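Ketosynthase (Streptomyces sp. MSC090213JE08, PDB 6KXD) condenses acyl and malonyl units during chain extension in the highly reducing type II polyketide synthase of ishigamide, as a ketosynthase/chain length factor pair. Local coordinates at the interface of chains B and A. Coordinates in Å, arbitrary orientation; residue numbers count along the deposited sequence, not the author numbering. Chains: chain A, Ketosynthase; chain B, Ketosynthase.

Contact 1: the interface of chains B and A. Residues chain B 116, 119, 143; chain A 122, 125, 128-129, 215.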
ATOM      1  N   SER B 116     -12.066   2.558  -6.836  1.00 40.25           N
ATOM      2  CA  SER B 116     -12.368   1.781  -8.009  1.00 46.46           C
ATOM      3  C   SER B 116     -13.790   2.089  -8.533  1.00 45.75           C
ATOM      4  O   SER B 116     -14.049   1.924  -9.702  1.00 45.67           O
ATOM      5  CB  SER B 116     -12.133   0.313  -7.746  1.00 52.32           C
ATOM      6  OG  SER B 116     -10.721   0.032  -7.862  1.00 50.80           O
ATOM      7  N   ILE B 119     -13.291   4.747 -10.904  1.00 38.89           N
ATOM      8  CA  ILE B 119     -12.738   4.210 -12.141  1.00 38.28           C
ATOM      9  C   ILE B 119     -13.910   3.696 -13.001  1.00 37.69           C
ATOM     10  O   ILE B 119     -13.923   3.945 -14.219  1.00 40.22           O
ATOM     11  CB  ILE B 119     -11.695   3.098 -11.893  1.00 37.70           C
ATOM     12  CG1 ILE B 119     -10.463   3.679 -11.182  1.00 42.68           C
ATOM     13  CG2 ILE B 119     -11.295   2.415 -13.175  1.00 42.16           C
ATOM     14  CD1 ILE B 119      -9.398   2.655 -10.867  1.00 42.45           C
ATOM     15  N   ILE B 143      -8.368   9.008  -8.481  1.00 39.94           N
ATOM     16  CA  ILE B 143      -8.477   7.536  -8.494  1.00 39.82           C
ATOM     17  C   ILE B 143      -7.229   6.857  -7.925  1.00 40.18           C
ATOM     18  O   ILE B 143      -7.287   5.693  -7.639  1.00 44.44           O
ATOM     19  CB  ILE B 143      -8.775   6.985  -9.904  1.00 42.31           C
ATOM     20  CG1 ILE B 143      -7.721   7.418 -10.915  1.00 47.71           C
ATOM     21  CG2 ILE B 143     -10.194   7.386 -10.335  1.00 48.63           C
ATOM     22  CD1 ILE B 143      -7.548   6.490 -12.071  1.00 53.75           C
TER
ATOM     23  N   MET A 122      -1.503   2.981  -9.125  1.00 35.07           N
ATOM     24  CA  MET A 122      -2.782   2.377  -8.921  1.00 33.95           C
ATOM     25  C   MET A 122      -2.808   1.028  -9.609  1.00 35.96           C
ATOM     26  O   MET A 122      -3.839   0.577 -10.075  1.00 36.97           O
ATOM     27  CB  MET A 122      -3.867   3.291  -9.504  1.00 36.23           C
ATOM     28  CG  MET A 122      -5.252   2.987  -9.023  1.00 35.96           C
ATOM     29  SD  MET A 122      -5.359   2.719  -7.279  1.00 39.88           S
ATOM     30  CE  MET A 122      -7.083   2.256  -7.103  1.00 44.35           C
ATOM     31  N   LEU A 125      -3.958  -0.474 -14.288  1.00 38.04           N
ATOM     32  CA  LEU A 125      -5.232   0.086 -14.719  1.00 40.62           C
ATOM     33  C   LEU A 125      -5.719  -0.634 -15.979  1.00 41.84           C
ATOM     34  O   LEU A 125      -6.899  -0.619 -16.238  1.00 41.73           O
ATOM     35  CB  LEU A 125      -5.078   1.571 -14.984  1.00 40.16           C
ATOM     36  CG  LEU A 125      -4.864   2.362 -13.714  1.00 47.09           C
ATOM     37  CD1 LEU A 125      -4.224   3.728 -14.020  1.00 53.18           C
ATOM     38  CD2 LEU A 125      -6.166   2.476 -12.949  1.00 45.71           C
ATOM     39  N   VAL A 128      -7.864  -3.548 -14.539  1.00 41.99           N
ATOM     40  CA  VAL A 128      -9.055  -3.212 -13.841  1.00 47.01           C
ATOM     41  C   VAL A 128     -10.070  -2.644 -14.848  1.00 39.03           C
ATOM     42  O   VAL A 128     -11.255  -2.908 -14.698  1.00 42.72           O
ATOM     43  CB  VAL A 128      -8.797  -2.248 -12.681  1.00 45.23           C
ATOM     44  CG1 VAL A 128      -8.341  -0.895 -13.173  1.00 46.26           C
ATOM     45  CG2 VAL A 128     -10.034  -2.106 -11.808  1.00 51.00           C
ATOM     46  N   THR A 129      -9.591  -1.881 -15.812  1.00 38.87           N
ATOM     47  CA  THR A 129     -10.452  -1.253 -16.812  1.00 41.26           C
ATOM     48  C   THR A 129     -10.937  -2.295 -17.821  1.00 44.82           C
ATOM     49  O   THR A 129     -12.041  -2.226 -18.287  1.00 45.80           O
ATOM     50  CB  THR A 129      -9.811  -0.090 -17.574  1.00 41.24           C
ATOM     51  OG1 THR A 129      -8.645  -0.456 -18.307  1.00 43.53           O
ATOM     52  CG2 THR A 129      -9.528   1.075 -16.650  1.00 43.04           C
ATOM     53  N   PHE A 215      -6.394   8.076 -18.715  1.00 44.68           N
ATOM     54  CA  PHE A 215      -6.745   8.641 -17.430  1.00 45.09           C
ATOM     55  C   PHE A 215      -5.847   9.829 -17.112  1.00 45.95           C
ATOM     56  O   PHE A 215      -6.316  10.826 -16.546  1.00 47.24           O
ATOM     57  CB  PHE A 215      -6.663   7.612 -16.311  1.00 44.27           C
ATOM     58  CG  PHE A 215      -7.806   6.634 -16.276  1.00 47.93           C
ATOM     59  CD1 PHE A 215      -8.957   6.839 -17.015  1.00 54.70           C
ATOM     60  CD2 PHE A 215      -7.726   5.496 -15.491  1.00 54.41           C
ATOM     61  CE1 PHE A 215     -10.003   5.930 -16.970  1.00 52.29           C
ATOM     62  CE2 PHE A 215      -8.779   4.593 -15.447  1.00 53.12           C
ATOM     63  CZ  PHE A 215      -9.924   4.829 -16.168  1.00 49.53           C
TER

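Contact 2: the interface of chains B and A. Residues chain B 104, 160; chain A 256-258, 275.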
ATOM      1  N   GLN B 104       5.729  15.733  13.463  1.00 54.19           N
ATOM      2  CA  GLN B 104       6.102  14.857  12.380  1.00 50.84           C
ATOM      3  C   GLN B 104       5.305  13.571  12.601  1.00 46.43           C
ATOM      4  O   GLN B 104       5.257  13.040  13.694  1.00 45.16           O
ATOM      5  CB  GLN B 104       7.604  14.573  12.327  1.00 55.05           C
ATOM      6  CG  GLN B 104       7.969  13.790  11.073  1.00 61.88           C
ATOM      7  CD  GLN B 104       9.415  13.365  10.979  1.00 69.51           C
ATOM      8  OE1 GLN B 104      10.301  13.991  11.561  1.00 64.11           O
ATOM      9  NE2 GLN B 104       9.658  12.290  10.237  1.00 57.48           N
ATOM     10  N   ASN B 160       3.826  17.851   7.666  1.00 40.71           N
ATOM     11  CA  ASN B 160       5.025  17.149   8.075  1.00 42.17           C
ATOM     12  C   ASN B 160       4.693  15.672   8.295  1.00 41.24           C
ATOM     13  O   ASN B 160       4.828  15.150   9.375  1.00 48.60           O
ATOM     14  CB  ASN B 160       5.692  17.768   9.312  1.00 50.79           C
ATOM     15  CG  ASN B 160       7.117  17.268   9.467  1.00 61.00           C
ATOM     16  OD1 ASN B 160       7.679  16.693   8.523  1.00 60.19           O
ATOM     17  ND2 ASN B 160       7.703  17.450  10.647  1.00 63.96           N
TER
ATOM     18  N   GLU A 256      12.870  11.782   3.498  1.00 39.66           N
ATOM     19  CA  GLU A 256      11.962  12.640   4.131  1.00 40.43           C
ATOM     20  C   GLU A 256      10.805  12.881   3.161  1.00 38.97           C
ATOM     21  O   GLU A 256      10.962  12.814   1.933  1.00 41.16           O
ATOM     22  CB  GLU A 256      12.638  13.959   4.540  1.00 42.34           C
ATOM     23  CG  GLU A 256      13.629  13.806   5.684  1.00 48.94           C
ATOM     24  CD  GLU A 256      13.049  13.331   7.018  1.00 51.81           C
ATOM     25  OE1 GLU A 256      13.665  12.445   7.648  1.00 59.83           O
ATOM     26  OE2 GLU A 256      11.998  13.862   7.417  1.00 59.55           O
ATOM     27  N   THR A 257       9.660  13.152   3.767  1.00 39.06           N
ATOM     28  CA  THR A 257       8.443  13.336   3.036  1.00 40.69           C
ATOM     29  C   THR A 257       7.639  14.457   3.662  1.00 41.67           C
ATOM     30  O   THR A 257       7.743  14.746   4.856  1.00 42.81           O
ATOM     31  CB  THR A 257       7.549  12.091   3.063  1.00 49.63           C
ATOM     32  OG1 THR A 257       7.288  11.849   4.439  1.00 52.34           O
ATOM     33  CG2 THR A 257       8.153  10.843   2.462  1.00 47.19           C
ATOM     34  N   ARG A 258       6.807  15.048   2.811  1.00 38.39           N
ATOM     35  CA  ARG A 258       5.885  16.050   3.218  1.00 39.79           C
ATOM     36  C   ARG A 258       4.642  15.943   2.341  1.00 38.00           C
ATOM     37  O   ARG A 258       4.681  15.317   1.284  1.00 39.55           O
ATOM     38  CB  ARG A 258       6.524  17.425   3.034  1.00 45.50           C
ATOM     39  CG  ARG A 258       7.523  17.776   4.121  1.00 54.02           C
ATOM     40  CD  ARG A 258       7.952  19.205   3.904  1.00 48.85           C
ATOM     41  NE  ARG A 258       6.913  20.195   4.051  1.00 55.79           N
ATOM     42  CZ  ARG A 258       6.661  20.848   5.181  1.00 52.56           C
ATOM     43  NH1 ARG A 258       7.130  20.384   6.323  1.00 51.54           N
ATOM     44  NH2 ARG A 258       5.940  21.957   5.158  1.00 56.21           N
ATOM     45  N   ARG A 275      15.147  19.352   5.222  1.00 44.91           N
ATOM     46  CA  ARG A 275      15.021  18.408   6.278  1.00 47.17           C
ATOM     47  C   ARG A 275      15.839  17.153   5.942  1.00 44.52           C
ATOM     48  O   ARG A 275      16.536  16.674   6.797  1.00 44.22           O
ATOM     49  CB  ARG A 275      13.565  18.020   6.564  1.00 48.31           C
ATOM     50  CG  ARG A 275      13.361  17.253   7.865  1.00 59.72           C
ATOM     51  CD  ARG A 275      11.881  17.124   8.242  1.00 76.41           C
ATOM     52  NE  ARG A 275      11.569  17.612   9.592  1.00 87.13           N
ATOM     53  CZ  ARG A 275      11.244  18.876   9.906  1.00 89.46           C
ATOM     54  NH1 ARG A 275      11.186  19.815   8.974  1.00 83.12           N
ATOM     55  NH2 ARG A 275      10.980  19.206  11.160  1.00 87.37           N
TER

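Contact 3: the interface of chains B and A. Residues chain B 50, 202-203, 206; chain A 132, 135-136, 141.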
ATOM      1  N   PHE B  50     -26.464  -9.281 -11.688  1.00 54.78           N
ATOM      2  CA  PHE B  50     -25.594 -10.026 -10.780  1.00 61.40           C
ATOM      3  C   PHE B  50     -26.372 -11.161 -10.112  1.00 64.71           C
ATOM      4  O   PHE B  50     -25.758 -12.008  -9.441  1.00 58.13           O
ATOM      5  CB  PHE B  50     -25.023  -9.105  -9.692  1.00 59.60           C
ATOM      6  CG  PHE B  50     -23.881  -8.243 -10.151  1.00 52.19           C
ATOM      7  CD1 PHE B  50     -22.593  -8.745 -10.141  1.00 53.16           C
ATOM      8  CD2 PHE B  50     -24.077  -6.938 -10.582  1.00 51.54           C
ATOM      9  CE1 PHE B  50     -21.533  -7.964 -10.570  1.00 54.57           C
ATOM     10  CE2 PHE B  50     -23.009  -6.159 -11.001  1.00 52.13           C
ATOM     11  CZ  PHE B  50     -21.742  -6.687 -11.026  1.00 51.68           C
ATOM     12  N   ARG B 202     -18.471  -1.890  -7.949  1.00 43.98           N
ATOM     13  CA  ARG B 202     -18.841  -2.926  -8.878  1.00 48.42           C
ATOM     14  C   ARG B 202     -17.649  -3.874  -9.102  1.00 52.19           C
ATOM     15  O   ARG B 202     -17.835  -5.088  -9.146  1.00 46.88           O
ATOM     16  CB  ARG B 202     -19.325  -2.263 -10.154  1.00 50.53           C
ATOM     17  CG  ARG B 202     -19.598  -3.214 -11.297  1.00 53.28           C
ATOM     18  CD  ARG B 202     -19.887  -2.363 -12.515  1.00 58.34           C
ATOM     19  NE  ARG B 202     -20.347  -3.184 -13.616  1.00 63.82           N
ATOM     20  CZ  ARG B 202     -21.584  -3.195 -14.085  1.00 61.70           C
ATOM     21  NH1 ARG B 202     -22.566  -2.608 -13.420  1.00 63.62           N
ATOM     22  NH2 ARG B 202     -21.811  -3.741 -15.262  1.00 55.89           N
ATOM     23  N   LYS B 203     -16.431  -3.326  -9.182  1.00 44.40           N
ATOM     24  CA  LYS B 203     -15.245  -4.160  -9.413  1.00 47.11           C
ATOM     25  C   LYS B 203     -15.211  -5.307  -8.391  1.00 39.78           C
ATOM     26  O   LYS B 203     -15.073  -6.487  -8.769  1.00 44.88           O
ATOM     27  CB  LYS B 203     -13.961  -3.322  -9.393  1.00 50.20           C
ATOM     28  CG  LYS B 203     -12.659  -4.134  -9.447  1.00 50.89           C
ATOM     29  CD  LYS B 203     -11.509  -3.420  -8.740  1.00 59.81           C
ATOM     30  CE  LYS B 203     -10.242  -4.242  -8.603  1.00 66.61           C
ATOM     31  NZ  LYS B 203      -9.190  -3.464  -7.902  1.00 74.89           N
ATOM     32  N   ALA B 206     -18.287  -7.829  -8.536  1.00 44.07           N
ATOM     33  CA  ALA B 206     -18.143  -8.671  -9.718  1.00 47.70           C
ATOM     34  C   ALA B 206     -16.977  -9.647  -9.574  1.00 49.89           C
ATOM     35  O   ALA B 206     -17.090 -10.817  -9.963  1.00 46.12           O
ATOM     36  CB  ALA B 206     -17.974  -7.828 -10.934  1.00 45.82           C
TER
ATOM     37  N   LEU A 132     -13.597  -4.102 -15.897  1.00 45.57           N
ATOM     38  CA  LEU A 132     -14.846  -3.336 -15.813  1.00 47.07           C
ATOM     39  C   LEU A 132     -15.499  -3.209 -17.191  1.00 43.64           C
ATOM     40  O   LEU A 132     -16.750  -3.267 -17.277  1.00 48.97           O
ATOM     41  CB  LEU A 132     -14.566  -1.982 -15.169  1.00 44.61           C
ATOM     42  CG  LEU A 132     -14.318  -2.053 -13.667  1.00 42.36           C
ATOM     43  CD1 LEU A 132     -13.802  -0.726 -13.157  1.00 42.36           C
ATOM     44  CD2 LEU A 132     -15.565  -2.441 -12.905  1.00 43.99           C
ATOM     45  N   SER A 135     -17.408  -6.265 -17.552  1.00 45.45           N
ATOM     46  CA  SER A 135     -18.492  -6.206 -16.665  1.00 47.10           C
ATOM     47  C   SER A 135     -19.653  -5.424 -17.289  1.00 49.30           C
ATOM     48  O   SER A 135     -20.779  -5.766 -17.075  1.00 47.52           O
ATOM     49  CB  SER A 135     -18.080  -5.548 -15.394  1.00 49.82           C
ATOM     50  OG  SER A 135     -19.177  -5.426 -14.522  1.00 52.01           O
ATOM     51  N   TYR A 136     -19.339  -4.344 -17.995  1.00 47.19           N
ATOM     52  CA  TYR A 136     -20.382  -3.452 -18.520  1.00 57.76           C
ATOM     53  C   TYR A 136     -20.981  -4.008 -19.818  1.00 57.69           C
ATOM     54  O   TYR A 136     -22.157  -3.788 -20.073  1.00 68.87           O
ATOM     55  CB  TYR A 136     -19.854  -2.032 -18.735  1.00 53.31           C
ATOM     56  CG  TYR A 136     -19.822  -1.215 -17.467  1.00 55.26           C
ATOM     57  CD1 TYR A 136     -20.992  -0.907 -16.787  1.00 58.96           C
ATOM     58  CD2 TYR A 136     -18.624  -0.768 -16.924  1.00 54.40           C
ATOM     59  CE1 TYR A 136     -20.984  -0.171 -15.610  1.00 61.08           C
ATOM     60  CE2 TYR A 136     -18.599  -0.050 -15.743  1.00 51.78           C
ATOM     61  CZ  TYR A 136     -19.775   0.261 -15.085  1.00 62.48           C
ATOM     62  OH  TYR A 136     -19.747   0.993 -13.932  1.00 54.37           O
ATOM     63  N   PRO A 141     -22.870  -8.947 -15.643  1.00 56.26           N
ATOM     64  CA  PRO A 141     -21.832  -8.012 -15.188  1.00 51.50           C
ATOM     65  C   PRO A 141     -20.669  -8.644 -14.396  1.00 59.77           C
ATOM     66  O   PRO A 141     -19.806  -7.924 -13.874  1.00 56.14           O
ATOM     67  CB  PRO A 141     -22.633  -7.048 -14.304  1.00 54.89           C
ATOM     68  CG  PRO A 141     -23.713  -7.910 -13.713  1.00 57.46           C
ATOM     69  CD  PRO A 141     -24.095  -8.857 -14.836  1.00 52.56           C
TER

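Contact 4: the interface of chains B and A. Residues chain B 160-162, 164; chain A 183, 186, 257-259.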
ATOM      1  N   ASN B 160       3.826  17.851   7.666  1.00 40.71           N
ATOM      2  CA  ASN B 160       5.025  17.149   8.075  1.00 42.17           C
ATOM      3  C   ASN B 160       4.693  15.672   8.295  1.00 41.24           C
ATOM      4  O   ASN B 160       4.828  15.150   9.375  1.00 48.60           O
ATOM      5  CB  ASN B 160       5.692  17.768   9.312  1.00 50.79           C
ATOM      6  CG  ASN B 160       7.117  17.268   9.467  1.00 61.00           C
ATOM      7  OD1 ASN B 160       7.679  16.693   8.523  1.00 60.19           O
ATOM      8  ND2 ASN B 160       7.703  17.450  10.647  1.00 63.96           N
ATOM      9  N   VAL B 161       4.219  15.040   7.219  1.00 40.78           N
ATOM     10  CA  VAL B 161       3.665  13.737   7.243  1.00 41.68           C
ATOM     11  C   VAL B 161       4.326  12.925   6.137  1.00 42.92           C
ATOM     12  O   VAL B 161       4.499  13.423   5.025  1.00 45.67           O
ATOM     13  CB  VAL B 161       2.150  13.891   7.015  1.00 46.24           C
ATOM     14  CG1 VAL B 161       1.498  12.667   6.406  1.00 51.77           C
ATOM     15  CG2 VAL B 161       1.506  14.297   8.331  1.00 48.05           C
ATOM     16  N   GLU B 162       4.616  11.665   6.468  1.00 41.13           N
ATOM     17  CA  GLU B 162       4.784  10.607   5.495  1.00 40.38           C
ATOM     18  C   GLU B 162       3.415   9.948   5.284  1.00 39.93           C
ATOM     19  O   GLU B 162       2.939   9.226   6.132  1.00 39.11           O
ATOM     20  CB  GLU B 162       5.794   9.613   6.031  1.00 42.79           C
ATOM     21  CG  GLU B 162       6.191   8.526   5.054  1.00 43.86           C
ATOM     22  CD  GLU B 162       7.079   7.505   5.741  1.00 47.20           C
ATOM     23  OE1 GLU B 162       7.497   7.771   6.891  1.00 49.64           O
ATOM     24  OE2 GLU B 162       7.331   6.448   5.156  1.00 55.22           O
ATOM     25  N   THR B 164       1.505   7.343   3.342  1.00 35.60           N
ATOM     26  CA  THR B 164       1.745   6.149   2.631  1.00 35.86           C
ATOM     27  C   THR B 164       0.449   5.352   2.589  1.00 38.05           C
ATOM     28  O   THR B 164      -0.081   4.919   3.627  1.00 42.25           O
ATOM     29  CB  THR B 164       2.820   5.301   3.322  1.00 39.67           C
ATOM     30  OG1 THR B 164       3.997   6.093   3.423  1.00 44.64           O
ATOM     31  CG2 THR B 164       3.152   4.067   2.523  1.00 44.22           C
TER
ATOM     32  N   LEU A 183       8.694   6.214  -0.669  1.00 33.83           N
ATOM     33  CA  LEU A 183       7.891   5.686   0.406  1.00 35.47           C
ATOM     34  C   LEU A 183       8.304   4.236   0.633  1.00 33.14           C
ATOM     35  O   LEU A 183       8.422   3.806   1.760  1.00 34.56           O
ATOM     36  CB  LEU A 183       6.428   5.775   0.013  1.00 35.22           C
ATOM     37  CG  LEU A 183       5.867   7.187  -0.151  1.00 38.72           C
ATOM     38  CD1 LEU A 183       4.418   7.082  -0.535  1.00 37.78           C
ATOM     39  CD2 LEU A 183       6.010   7.996   1.130  1.00 39.63           C
ATOM     40  N   ASN A 186      11.661   4.147   2.327  1.00 37.91           N
ATOM     41  CA  ASN A 186      11.606   4.524   3.714  1.00 38.21           C
ATOM     42  C   ASN A 186      10.951   3.416   4.546  1.00 38.77           C
ATOM     43  O   ASN A 186      11.338   3.105   5.698  1.00 38.30           O
ATOM     44  CB  ASN A 186      10.839   5.822   3.912  1.00 38.47           C
ATOM     45  CG  ASN A 186      11.275   6.487   5.194  1.00 40.34           C
ATOM     46  OD1 ASN A 186      12.477   6.543   5.462  1.00 39.96           O
ATOM     47  ND2 ASN A 186      10.317   7.021   5.907  1.00 44.55           N
ATOM     48  N   THR A 257       9.660  13.152   3.767  1.00 39.06           N
ATOM     49  CA  THR A 257       8.443  13.336   3.036  1.00 40.69           C
ATOM     50  C   THR A 257       7.639  14.457   3.662  1.00 41.67           C
ATOM     51  O   THR A 257       7.743  14.746   4.856  1.00 42.81           O
ATOM     52  CB  THR A 257       7.549  12.091   3.063  1.00 49.63           C
ATOM     53  OG1 THR A 257       7.288  11.849   4.439  1.00 52.34           O
ATOM     54  CG2 THR A 257       8.153  10.843   2.462  1.00 47.19           C
ATOM     55  N   ARG A 258       6.807  15.048   2.811  1.00 38.39           N
ATOM     56  CA  ARG A 258       5.885  16.050   3.218  1.00 39.79           C
ATOM     57  C   ARG A 258       4.642  15.943   2.341  1.00 38.00           C
ATOM     58  O   ARG A 258       4.681  15.317   1.284  1.00 39.55           O
ATOM     59  CB  ARG A 258       6.524  17.425   3.034  1.00 45.50           C
ATOM     60  CG  ARG A 258       7.523  17.776   4.121  1.00 54.02           C
ATOM     61  CD  ARG A 258       7.952  19.205   3.904  1.00 48.85           C
ATOM     62  NE  ARG A 258       6.913  20.195   4.051  1.00 55.79           N
ATOM     63  CZ  ARG A 258       6.661  20.848   5.181  1.00 52.56           C
ATOM     64  NH1 ARG A 258       7.130  20.384   6.323  1.00 51.54           N
ATOM     65  NH2 ARG A 258       5.940  21.957   5.158  1.00 56.21           N
ATOM     66  N   VAL A 259       3.555  16.551   2.806  1.00 39.12           N
ATOM     67  CA  VAL A 259       2.432  16.722   1.977  1.00 37.84           C
ATOM     68  C   VAL A 259       2.282  18.212   1.717  1.00 41.54           C
ATOM     69  O   VAL A 259       2.368  19.000   2.655  1.00 44.48           O
ATOM     70  CB  VAL A 259       1.158  16.094   2.568  1.00 38.36           C
ATOM     71  CG1 VAL A 259      -0.067  16.395   1.692  1.00 38.84           C
ATOM     72  CG2 VAL A 259       1.316  14.601   2.805  1.00 38.52           C
TER
HETATM   73  O   HOH W   1       6.309   4.855   3.483  1.00 44.93           O

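Contact 1: the interface of chains B and A
Helix 116-129 of chain B and the loop carrying B:Ile143 meet helix 125-137, helix 210-219 and the loop around A:Met122 of chain A. B:Ile119 puts both of its branches to use. With CG1 anti to the carbonyl carbon (chi1 -65°) and the chain extended, its CD1 methyl meets CD2 of A:Leu125 at 3.8 Å, while CG2 lies 4.0 Å from CE2 of the A:Phe215 ring. B:Ile143 takes the CD2 side of that ring, its CD1 3.6 Å from A:Phe215 CD2; both isoleucines cross the phenylalanine nearly at right angles. Beside B:Ile143, the thioether of A:Met122, bent at chi2, brings CE to 3.5 Å from the backbone O of B:Ile143. A:Thr129 divides its roles: OG1 turns back to bond A:Leu125 O at 2.7 Å, and CG2 faces B:Ile119 CG2 at 4.1 Å. A serine here, without CG2, would probably leave B:Ile119 CG2 less closely covered on that flank. The patch probably helps hold the heterodimer's helices in register and, since the acyl tunnel of such pairs runs along the subunit interface, may also support its walls.

Contact 2: the interface of chains B and A
B:Asn160 and A:Arg275 make the main polar approach, the amide nitrogen of the asparagine standing over the rim of the guanidinium face. This ND2 is 3.6 Å above the plane of the A:Arg275 guanidinium and 3.8 Å from A:Arg275 NH2. The two planes are 62° apart, so this is a tilted approach and not a parallel stack. At these separations it is a van der Waals contact. The asparagine reaches the arginine with CG anti to its backbone nitrogen (chi1 -164°), and the arginine comes down on it through a bend at chi3. The amide oxygen OD1 lies on the same arginine's flank, 4.1 Å from NE.

A longer-range electrostatic approach joins B:Gln104 and A:Glu256. The glutamine is extended beyond CG and brings its amide NE2 to 4.0 Å from the carboxylate OE2 of A:Glu256, whose chain folds at chi2. Amide and carboxylate planes are almost perpendicular, 85° apart, and the separation suggests at most a weak attraction.

A looser contact comes from A:Arg258, whose guanidinium passes beside the asparagine's own base, NH1 lying 4.2 Å from B:Asn160 CB. Separately, A:Thr257 O and B:Asn160 OD1, two acceptors 4.2 Å apart, merely pass each other.

In the fold, chain A supplies strand 250-259 and helix 265-280, and chain B supplies the loop residues just ahead of strands 105-110 and 161-166, at one end of the subunit interface.

Contact 3: the interface of chains B and A
B:Arg202 leaves helix 202-210 with CG anti to the backbone nitrogen (chi1 173°) and stays extended as far as NE, which carries its guanidinium across the boundary to helix 125-137 of chain A. This is a ketosynthase/chain length factor heterodimer of the thiolase fold, chain B being the ketosynthase and chain A the chain length factor. NE donates to the hydroxyl OG of A:Ser135 at 2.7 Å, with the oxygen tilted 29° out of the guanidinium plane. A weak bond runs from NH2 to A:Ser135 O. The serine hydroxyl in turn donates to A:Pro141 O at 2.7 Å, so one oxygen both receives the arginine and ties down the following loop.

The flat guanidinium also stacks on A:Tyr136, their planes 16° apart, with CE1 of the ring 3.4 Å from B:Arg202 CZ and NE over the ring face. B:Phe50 CE2 lies over the opposite face of the guanidinium, farther off and toward its rim. Putting a leucine in place of B:Arg202 would probably leave A:Ser135 OG without its donor and strip the A:Tyr136 ring of its cationic cover.

B:Phe50 receives A:Pro141 over one face: CG sits over the centre of the ring, 3.3 Å from B:Phe50 CD2, in a CH-pi contact, while B:Ala206 CB lies in plane at the ring's edge. At the other end, A:Leu132 CD2 packs 3.9 Å from B:Lys203 CA.

Contact 4: the interface of chains B and A
Strand 161-166 of chain B runs against strand 250-259 and helix 180-193 of chain A. B:Glu162 is the polar centre. Its side chain is extended beyond CG, with CG anti to the backbone nitrogen (chi1 -173°), and the carboxylate reaches the amide of A:Asn186. ND2 donates to OE2 at 3.1 Å in a nearly straight bond (171° at H). The acceptor lies close to the asparagine's amide plane, but the nitrogen approaches it from above the carboxylate plane, 50° out. ND2 is equally near OE1, so this nitrogen sits over the carboxylate face, with its straight N-H directed at OE2.

A water extends the network: it lies 2.5 Å from B:Glu162 OE2, 2.6 Å from the hydroxyl B:Thr164 OG1 and 2.9 Å from the backbone A:Leu183 O. It thus links the carboxylate, the threonine and the partner's helix, and would help fix the glutamate's rotation. A:Thr257 OG1 adds a weak bond to B:Val161 O.

Packing completes the site. B:Thr164 and A:Leu183 meet tip to tip in a mixed contact, the hydroxyl OG1 3.6 Å from the methyl CD2, and the glutamate's CG slides past that same methyl. B:Val161 and A:Val259 lie side by side, CG1 4.1 Å from CG2.

Strand 161-166 leads into the segment that in ketosynthases carries the nucleophilic cysteine, at the entry to helix 172-185, and helix 180-193 is the matching helix of chain A. The site thus lies at the subunit boundary, on the strand that leads to the nucleophile segment of the ketosynthase.

The four contacts are spread along the subunit boundary; all separations here run between the centres of their C-alpha atoms. Contacts 1 and 3 lie about 14 Å apart and both draw on helix 125-137 of chain A, so one helix engages two separate parts of the ketosynthase. Contacts 2 and 4, about 5 Å apart, share B:Asn160, A:Thr257 and A:Arg258 and form one continuous patch along strand 250-259. Contacts 2 and 3 mark the extremes, about 40 Å apart, while contact 1 is about 24 Å from contact 4. Footing at both ends would probably resist rocking of one subunit against the other.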